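Local coordinates for glycoside Hydrolase (PDB 5T99), which probably hydrolyses galactose-containing oligosaccharides released from agarose, as a family 2 glycoside hydrolase, and binds d-galacto-isofagomine, at residues Q335-K338 against E339-V342; D358-R362 against M363-V367; G594-D598 against R599-Y603. One frame throughout, in Å; residues are numbered along the deposited sequence. Where two conformers were deposited one is given.

Contact 1. Residues Q335-K338 against E339-V342; sequences QIMK and EMGV
Q335 meets E339 through the backbone: E339 N donates to Q335 O at 3.0 Å, an i to i+4 helical bond, and CG of E339 runs past the same oxygen at 3.6 Å. The amide end of Q335 leads elsewhere, with OE1 taken by R328. I336 also uses its carbonyl, which receives M340 N at 3.2 Å in a moderately bent bond (N-H...O angle 147°). M337 marks the change from helix to loop. Its O accepts V342 N at 3.1 Å and, weakly, M340 N. Since G341 N also bonds K338 O, and G341 has left helical angles with a positive phi of 98°, the last turn of helix 327-339 ends in a Schellman motif, a common C-terminal helix stop. Beside these bonds V342 folds back on M337. Its rotamer (chi1 174°) puts CG2 beside the backbone N, anti to the carbonyl carbon and facing M337. CG2 lies 3.9 Å from M337 CB, the hydrophobic contact that accompanies a Schellman motif, and also approaches M337 O at 3.2 Å. M337 itself bends at chi2 and chi3, and its CE ends 4.3 Å from SD of M340; V312 and F556 pack against M337 as well. At K338 the aliphatic CG lies alongside V342 O, and the chain then bends at chi3 and chi4, its NZ being hydrogen-bonded to the carbonyl O of M363 at the end of the next helix.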
loop_
_atom_site.group_PDB
_atom_site.type_symbol
_atom_site.label_atom_id
_atom_site.label_comp_id
_atom_site.label_asym_id
_atom_site.label_seq_id
_atom_site.Cartn_x
_atom_site.Cartn_y
_atom_site.Cartn_z
ATOM N N GLN A 335 4.564 -8.403 -1.981
ATOM C CA GLN A 335 5.249 -9.589 -2.519
ATOM C C GLN A 335 4.743 -9.972 -3.915
ATOM O O GLN A 335 5.536 -10.278 -4.819
ATOM C CB GLN A 335 5.066 -10.780 -1.592
ATOM C CG GLN A 335 5.914 -10.724 -0.338
ATOM C CD GLN A 335 5.589 -11.845 0.634
ATOM O OE1 GLN A 335 4.491 -12.416 0.611
ATOM N NE2 GLN A 335 6.546 -12.165 1.501
ATOM N N ILE A 336 3.421 -9.951 -4.072
ATOM C CA ILE A 336 2.796 -10.250 -5.367
ATOM C C ILE A 336 3.216 -9.200 -6.395
ATOM O O ILE A 336 3.607 -9.545 -7.511
ATOM C CB ILE A 336 1.261 -10.427 -5.230
ATOM C CG1 ILE A 336 0.971 -11.767 -4.528
ATOM C CG2 ILE A 336 0.559 -10.388 -6.579
ATOM C CD1 ILE A 336 -0.435 -11.899 -3.984
ATOM N N MET A 337 3.198 -7.931 -6.004
ATOM C CA MET A 337 3.728 -6.877 -6.880
ATOM C C MET A 337 5.214 -7.107 -7.249
ATOM O O MET A 337 5.575 -6.980 -8.428
ATOM C CB MET A 337 3.483 -5.489 -6.278
ATOM C CG MET A 337 2.012 -5.097 -6.210
ATOM S SD MET A 337 1.258 -4.824 -7.835
ATOM C CE MET A 337 0.525 -6.426 -8.168
ATOM N N LYS A 338 6.056 -7.504 -6.295
ATOM C CA LYS A 338 7.472 -7.803 -6.625
ATOM C C LYS A 338 7.630 -8.977 -7.616
ATOM O O LYS A 338 8.552 -8.966 -8.436
ATOM C CB LYS A 338 8.333 -8.013 -5.371
ATOM C CG LYS A 338 8.765 -6.703 -4.731
ATOM C CD LYS A 338 9.245 -6.854 -3.289
ATOM C CE LYS A 338 10.571 -7.606 -3.158
ATOM N NZ LYS A 338 11.662 -6.970 -3.923
ATOM N N GLU A 339 6.715 -9.949 -7.566
ATOM C CA GLU A 339 6.690 -11.052 -8.542
ATOM C C GLU A 339 6.363 -10.581 -9.958
ATOM O O GLU A 339 6.853 -11.149 -10.935
ATOM C CB GLU A 339 5.726 -12.166 -8.095
ATOM C CG GLU A 339 6.316 -13.048 -6.995
ATOM C CD GLU A 339 5.293 -13.933 -6.300
ATOM O OE1 GLU A 339 4.239 -14.273 -6.899
ATOM O OE2 GLU A 339 5.558 -14.296 -5.129
ATOM N N MET A 340 5.552 -9.532 -10.058
ATOM C CA MET A 340 5.259 -8.874 -11.346
ATOM C C MET A 340 6.436 -8.052 -11.917
ATOM O O MET A 340 6.379 -7.650 -13.071
ATOM C CB MET A 340 4.021 -7.962 -11.202
ATOM C CG MET A 340 3.252 -7.728 -12.492
ATOM S SD MET A 340 1.622 -6.999 -12.239
ATOM C CE MET A 340 2.105 -5.275 -12.124
ATOM N N GLY A 341 7.480 -7.787 -11.119
ATOM C CA GLY A 341 8.604 -6.935 -11.535
ATOM C C GLY A 341 8.496 -5.499 -11.031
ATOM O O GLY A 341 9.239 -4.618 -11.486
ATOM N N VAL A 342 7.589 -5.265 -10.076
ATOM C CA VAL A 342 7.387 -3.939 -9.497
ATOM C C VAL A 342 8.552 -3.598 -8.570
ATOM O O VAL A 342 8.883 -4.383 -7.665
ATOM C CB VAL A 342 6.069 -3.868 -8.702
ATOM C CG1 VAL A 342 5.909 -2.532 -7.978
ATOM C CG2 VAL A 342 4.881 -4.098 -9.630
#

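Contact 2. Residues D358-R362 against M363-V367; sequences DLCDR and MGLVV
L359 O receives M363 N at 2.7 Å, nearly along the C=O axis (164°), and C360 O then takes L365 N at 3.1 Å while D361 O holds G364 N by a weak bond; with G364 at a positive phi of 75°, these last two bonds make a Schellman motif at the end of helix 354-363. C360 O also takes a weak second bond from M363 N. The side chains follow the same turn. M363 lies back along the helix: CB and CG both approach L359 O, CG at 3.3 Å, and SD stands 4.3 Å from CB of L359. CG can reach there because it sits beside its own backbone N, anti to the carbonyl carbon (chi1 -66°). C360 meets two residues of the outgoing chain, L365 just before the strand and V367 within it. Its CB faces CB of L365 at 4.3 Å, and its SG touches CG2 of V367 at 3.6 Å. V367, on strand 366-370, points toward the helix and brings CG2, anti to its carbonyl carbon, onto the sulfur, while V366 before it points away; this alternation is what a beta strand imposes. D361 looks the other way, its carboxylate bonded to H406 and S408. The contact is the helix-to-strand return of a beta-alpha-beta unit in the TIM barrel: strand 366-370 enters between strand 344-346, against which L365 packs, and strand 409-416, while L359 and M363 lean on helix 327-339.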
loop_
_atom_site.group_PDB
_atom_site.type_symbol
_atom_site.label_atom_id
_atom_site.label_comp_id
_atom_site.label_asym_id
_atom_site.label_seq_id
_atom_site.Cartn_x
_atom_site.Cartn_y
_atom_site.Cartn_z
ATOM N N ASP A 358 7.110 0.662 6.376
ATOM C CA ASP A 358 8.097 -0.247 6.964
ATOM C C ASP A 358 8.326 -1.444 6.051
ATOM O O ASP A 358 9.460 -1.874 5.885
ATOM C CB ASP A 358 7.700 -0.717 8.369
ATOM C CG ASP A 358 7.794 0.384 9.406
ATOM O OD1 ASP A 358 8.596 1.332 9.223
ATOM O OD2 ASP A 358 7.061 0.302 10.415
ATOM N N LEU A 359 7.267 -1.954 5.427
ATOM C CA LEU A 359 7.398 -3.079 4.498
ATOM C C LEU A 359 8.175 -2.688 3.257
ATOM O O LEU A 359 9.071 -3.419 2.829
ATOM C CB LEU A 359 6.026 -3.668 4.134
ATOM C CG LEU A 359 5.336 -4.422 5.286
ATOM C CD1 LEU A 359 3.865 -4.676 4.981
ATOM C CD2 LEU A 359 6.043 -5.740 5.553
ATOM N N CYS A 360 7.850 -1.531 2.690
ATOM C CA CYS A 360 8.570 -1.014 1.514
ATOM C C CYS A 360 10.057 -0.876 1.807
ATOM O O CYS A 360 10.879 -1.294 0.994
ATOM C CB CYS A 360 7.996 0.339 1.048
ATOM S SG CYS A 360 6.319 0.252 0.358
ATOM N N ASP A 361 10.388 -0.309 2.969
ATOM C CA ASP A 361 11.776 -0.252 3.460
ATOM C C ASP A 361 12.420 -1.654 3.456
ATOM O O ASP A 361 13.469 -1.863 2.831
ATOM C CB ASP A 361 11.853 0.310 4.893
ATOM C CG ASP A 361 11.465 1.784 5.002
ATOM O OD1 ASP A 361 11.444 2.505 3.994
ATOM O OD2 ASP A 361 11.197 2.232 6.141
ATOM N N ARG A 362 11.773 -2.591 4.155
ATOM C CA ARG A 362 12.249 -3.978 4.277
ATOM C C ARG A 362 12.328 -4.749 2.959
ATOM O O ARG A 362 13.169 -5.628 2.820
ATOM C CB ARG A 362 11.372 -4.764 5.257
ATOM C CG ARG A 362 12.033 -5.001 6.601
ATOM C CD ARG A 362 11.057 -5.466 7.676
ATOM N NE ARG A 362 9.959 -6.295 7.178
ATOM C CZ ARG A 362 10.042 -7.596 6.919
ATOM N NH1 ARG A 362 8.974 -8.244 6.475
ATOM N NH2 ARG A 362 11.190 -8.246 7.086
ATOM N N MET A 363 11.460 -4.417 2.006
ATOM C CA MET A 363 11.369 -5.139 0.717
ATOM C C MET A 363 12.041 -4.423 -0.471
ATOM O O MET A 363 11.964 -4.897 -1.610
ATOM C CB MET A 363 9.894 -5.444 0.409
ATOM C CG MET A 363 9.262 -6.432 1.392
ATOM S SD MET A 363 7.460 -6.509 1.309
ATOM C CE MET A 363 7.269 -7.292 -0.284
ATOM N N GLY A 364 12.679 -3.277 -0.210
ATOM C CA GLY A 364 13.490 -2.598 -1.207
ATOM C C GLY A 364 12.742 -1.862 -2.296
ATOM O O GLY A 364 13.274 -1.679 -3.389
ATOM N N LEU A 365 11.532 -1.414 -2.002
ATOM C CA LEU A 365 10.726 -0.679 -2.970
ATOM C C LEU A 365 10.867 0.823 -2.754
ATOM O O LEU A 365 10.870 1.283 -1.617
ATOM C CB LEU A 365 9.255 -1.057 -2.813
ATOM C CG LEU A 365 8.882 -2.510 -3.109
ATOM C CD1 LEU A 365 7.451 -2.762 -2.650
ATOM C CD2 LEU A 365 9.033 -2.842 -4.590
ATOM N N VAL A 366 10.957 1.592 -3.839
ATOM C CA VAL A 366 10.998 3.047 -3.730
ATOM C C VAL A 366 9.574 3.570 -3.768
ATOM O O VAL A 366 8.720 2.992 -4.442
ATOM C CB VAL A 366 11.940 3.716 -4.759
ATOM C CG1 VAL A 366 13.374 3.313 -4.453
ATOM C CG2 VAL A 366 11.592 3.387 -6.207
ATOM N N VAL A 367 9.314 4.641 -3.019
ATOM C CA VAL A 367 7.971 5.140 -2.791
ATOM C C VAL A 367 7.814 6.646 -3.070
ATOM O O VAL A 367 8.626 7.460 -2.627
ATOM C CB VAL A 367 7.519 4.845 -1.351
ATOM C CG1 VAL A 367 6.130 5.416 -1.085
ATOM C CG2 VAL A 367 7.536 3.343 -1.082
#

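Contact 3. Residues G594-D598 against R599-Y603; sequences GLPKD and RFYLY
P596 lies over one face of the F600 ring, its CB 4.0 Å from the ring centroid and 30° off the normal, a CH-pi contact. F600 in turn brings CD2 over the centre of one face of the Y601 ring, 3.5 Å above its plane, with CG of Y601 lying in the plane of the F600 ring at its edge. The edge of Y601 also has D598 O near its plane. P596 crosses the tyrosine obliquely, with CG 3.5 Å from the hydroxyl OH. F600 takes its place because its CG is anti to the backbone N (chi1 175°), whereas Y601, with CG beside its N, swings back over the incoming loop. With the Y601 ring cut back to an alanine methyl, P596 CG and F600 CD2 would probably lose the surface they rest on, leaving a gap beside the proline. On the backbone, D598 O accepts L602 N at 3.3 Å in the carbonyl plane and Y601 N weakly, while K597 O receives F600 N at 3.2 Å in a weak bond; this is the first turn of helix 598-607, reached by the loop after the last barrel strand. R599 NH1 bonds the carbonyl of F587, a residue of the galacto-isofagomine pocket, and the R599 side chain lies about 11 Å from that ligand. K597 NZ and R599 NH2 stand 4.2 Å apart. K597 NZ pairs with D557 and R599 NE with D524, and these two carboxylates probably offset the like charges, letting them lie close together in a buried place.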
loop_
_atom_site.group_PDB
_atom_site.type_symbol
_atom_site.label_atom_id
_atom_site.label_comp_id
_atom_site.label_asym_id
_atom_site.label_seq_id
_atom_site.Cartn_x
_atom_site.Cartn_y
_atom_site.Cartn_z
ATOM N N GLY A 594 -6.210 -10.905 -4.517
ATOM C CA GLY A 594 -4.812 -11.217 -4.761
ATOM C C GLY A 594 -4.550 -12.275 -5.815
ATOM O O GLY A 594 -3.459 -12.849 -5.833
ATOM N N LEU A 595 -5.518 -12.526 -6.702
ATOM C CA LEU A 595 -5.315 -13.465 -7.810
ATOM C C LEU A 595 -4.944 -12.715 -9.084
ATOM O O LEU A 595 -5.640 -11.773 -9.471
ATOM C CB LEU A 595 -6.545 -14.353 -8.027
ATOM C CG LEU A 595 -6.810 -15.327 -6.874
ATOM C CD1 LEU A 595 -8.200 -15.930 -6.992
ATOM C CD2 LEU A 595 -5.746 -16.418 -6.809
ATOM N N PRO A 596 -3.829 -13.112 -9.730
ATOM C CA PRO A 596 -3.390 -12.354 -10.903
ATOM C C PRO A 596 -4.349 -12.527 -12.085
ATOM O O PRO A 596 -4.830 -13.641 -12.339
ATOM C CB PRO A 596 -2.012 -12.961 -11.217
ATOM C CG PRO A 596 -2.081 -14.355 -10.697
ATOM C CD PRO A 596 -2.985 -14.301 -9.493
ATOM N N LYS A 597 -4.633 -11.428 -12.778
ATOM C CA LYS A 597 -5.338 -11.480 -14.054
ATOM C C LYS A 597 -4.278 -11.719 -15.103
ATOM O O LYS A 597 -3.081 -11.743 -14.782
ATOM C CB LYS A 597 -6.057 -10.168 -14.329
ATOM C CG LYS A 597 -7.060 -9.756 -13.263
ATOM C CD LYS A 597 -7.580 -8.347 -13.514
ATOM C CE LYS A 597 -8.353 -7.820 -12.306
ATOM N NZ LYS A 597 -8.730 -6.380 -12.390
ATOM N N ASP A 598 -4.687 -11.882 -16.359
ATOM C CA ASP A 598 -3.707 -12.055 -17.439
ATOM C C ASP A 598 -2.771 -10.842 -17.551
ATOM O O ASP A 598 -1.645 -10.984 -18.010
ATOM C CB ASP A 598 -4.387 -12.280 -18.791
ATOM C CG ASP A 598 -5.236 -13.528 -18.816
ATOM O OD1 ASP A 598 -4.710 -14.621 -18.505
ATOM O OD2 ASP A 598 -6.437 -13.399 -19.147
ATOM N N ARG A 599 -3.264 -9.672 -17.143
ATOM C CA ARG A 599 -2.521 -8.416 -17.179
ATOM C C ARG A 599 -1.236 -8.458 -16.357
ATOM O O ARG A 599 -0.213 -7.923 -16.786
ATOM C CB ARG A 599 -3.416 -7.264 -16.700
ATOM C CG ARG A 599 -2.833 -5.866 -16.920
ATOM C CD ARG A 599 -3.786 -4.965 -17.711
ATOM N NE ARG A 599 -5.160 -5.018 -17.203
ATOM C CZ ARG A 599 -5.580 -4.454 -16.070
ATOM N NH1 ARG A 599 -4.754 -3.750 -15.293
ATOM N NH2 ARG A 599 -6.857 -4.592 -15.709
ATOM N N PHE A 600 -1.307 -9.094 -15.187
ATOM C CA PHE A 600 -0.126 -9.432 -14.387
ATOM C C PHE A 600 1.012 -9.995 -15.216
ATOM O O PHE A 600 2.161 -9.593 -15.043
ATOM C CB PHE A 600 -0.507 -10.435 -13.295
ATOM C CG PHE A 600 0.649 -10.947 -12.478
ATOM C CD1 PHE A 600 1.007 -10.326 -11.284
ATOM C CD2 PHE A 600 1.350 -12.087 -12.873
ATOM C CE1 PHE A 600 2.055 -10.826 -10.514
ATOM C CE2 PHE A 600 2.400 -12.588 -12.107
ATOM C CZ PHE A 600 2.750 -11.959 -10.927
ATOM N N TYR A 601 0.689 -10.917 -16.120
ATOM C CA TYR A 601 1.707 -11.618 -16.908
ATOM C C TYR A 601 2.236 -10.768 -18.043
ATOM O O TYR A 601 3.406 -10.882 -18.397
ATOM C CB TYR A 601 1.177 -12.969 -17.398
ATOM C CG TYR A 601 0.832 -13.848 -16.233
ATOM C CD1 TYR A 601 1.826 -14.565 -15.562
ATOM C CD2 TYR A 601 -0.475 -13.922 -15.752
ATOM C CE1 TYR A 601 1.523 -15.356 -14.454
ATOM C CE2 TYR A 601 -0.791 -14.716 -14.660
ATOM C CZ TYR A 601 0.216 -15.417 -14.008
ATOM O OH TYR A 601 -0.086 -16.183 -12.927
ATOM N N LEU A 602 1.390 -9.911 -18.607
ATOM C CA LEU A 602 1.867 -8.920 -19.587
ATOM C C LEU A 602 2.934 -8.019 -18.944
ATOM O O LEU A 602 4.006 -7.822 -19.507
ATOM C CB LEU A 602 0.705 -8.086 -20.145
ATOM C CG LEU A 602 1.030 -7.054 -21.230
ATOM C CD1 LEU A 602 1.660 -7.701 -22.449
ATOM C CD2 LEU A 602 -0.231 -6.309 -21.634
ATOM N N TYR A 603 2.649 -7.514 -17.747
ATOM C CA TYR A 603 3.648 -6.734 -17.003
ATOM C C TYR A 603 4.878 -7.555 -16.612
ATOM O O TYR A 603 6.004 -7.101 -16.817
ATOM C CB TYR A 603 3.027 -6.035 -15.795
ATOM C CG TYR A 603 2.251 -4.788 -16.191
ATOM C CD1 TYR A 603 2.910 -3.608 -16.530
ATOM C CD2 TYR A 603 0.864 -4.794 -16.230
ATOM C CE1 TYR A 603 2.207 -2.473 -16.896
ATOM C CE2 TYR A 603 0.149 -3.660 -16.587
ATOM C CZ TYR A 603 0.818 -2.503 -16.925
ATOM O OH TYR A 603 0.102 -1.388 -17.279
#

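From the N terminus, contact 1 ends helix 327-339 and turns the chain toward strand 344-346, contact 2 does the same between helix 354-363 and strand 366-370, and contact 3 starts helix 598-607 after strand 549-552. The three follow in series, so none nests in or crosses another. Contacts 1 and 2 lie in consecutive units of the barrel and touch where V342 O meets CD2 of L365 at 3.4 Å. Contact 3, far later in sequence, reaches contact 1 where CG of M340 abuts F600 O at 3.3 Å, bringing the last helix against the first as the barrel closes. Contacts 2 and 3 stay about 12 Å apart at their nearest atoms.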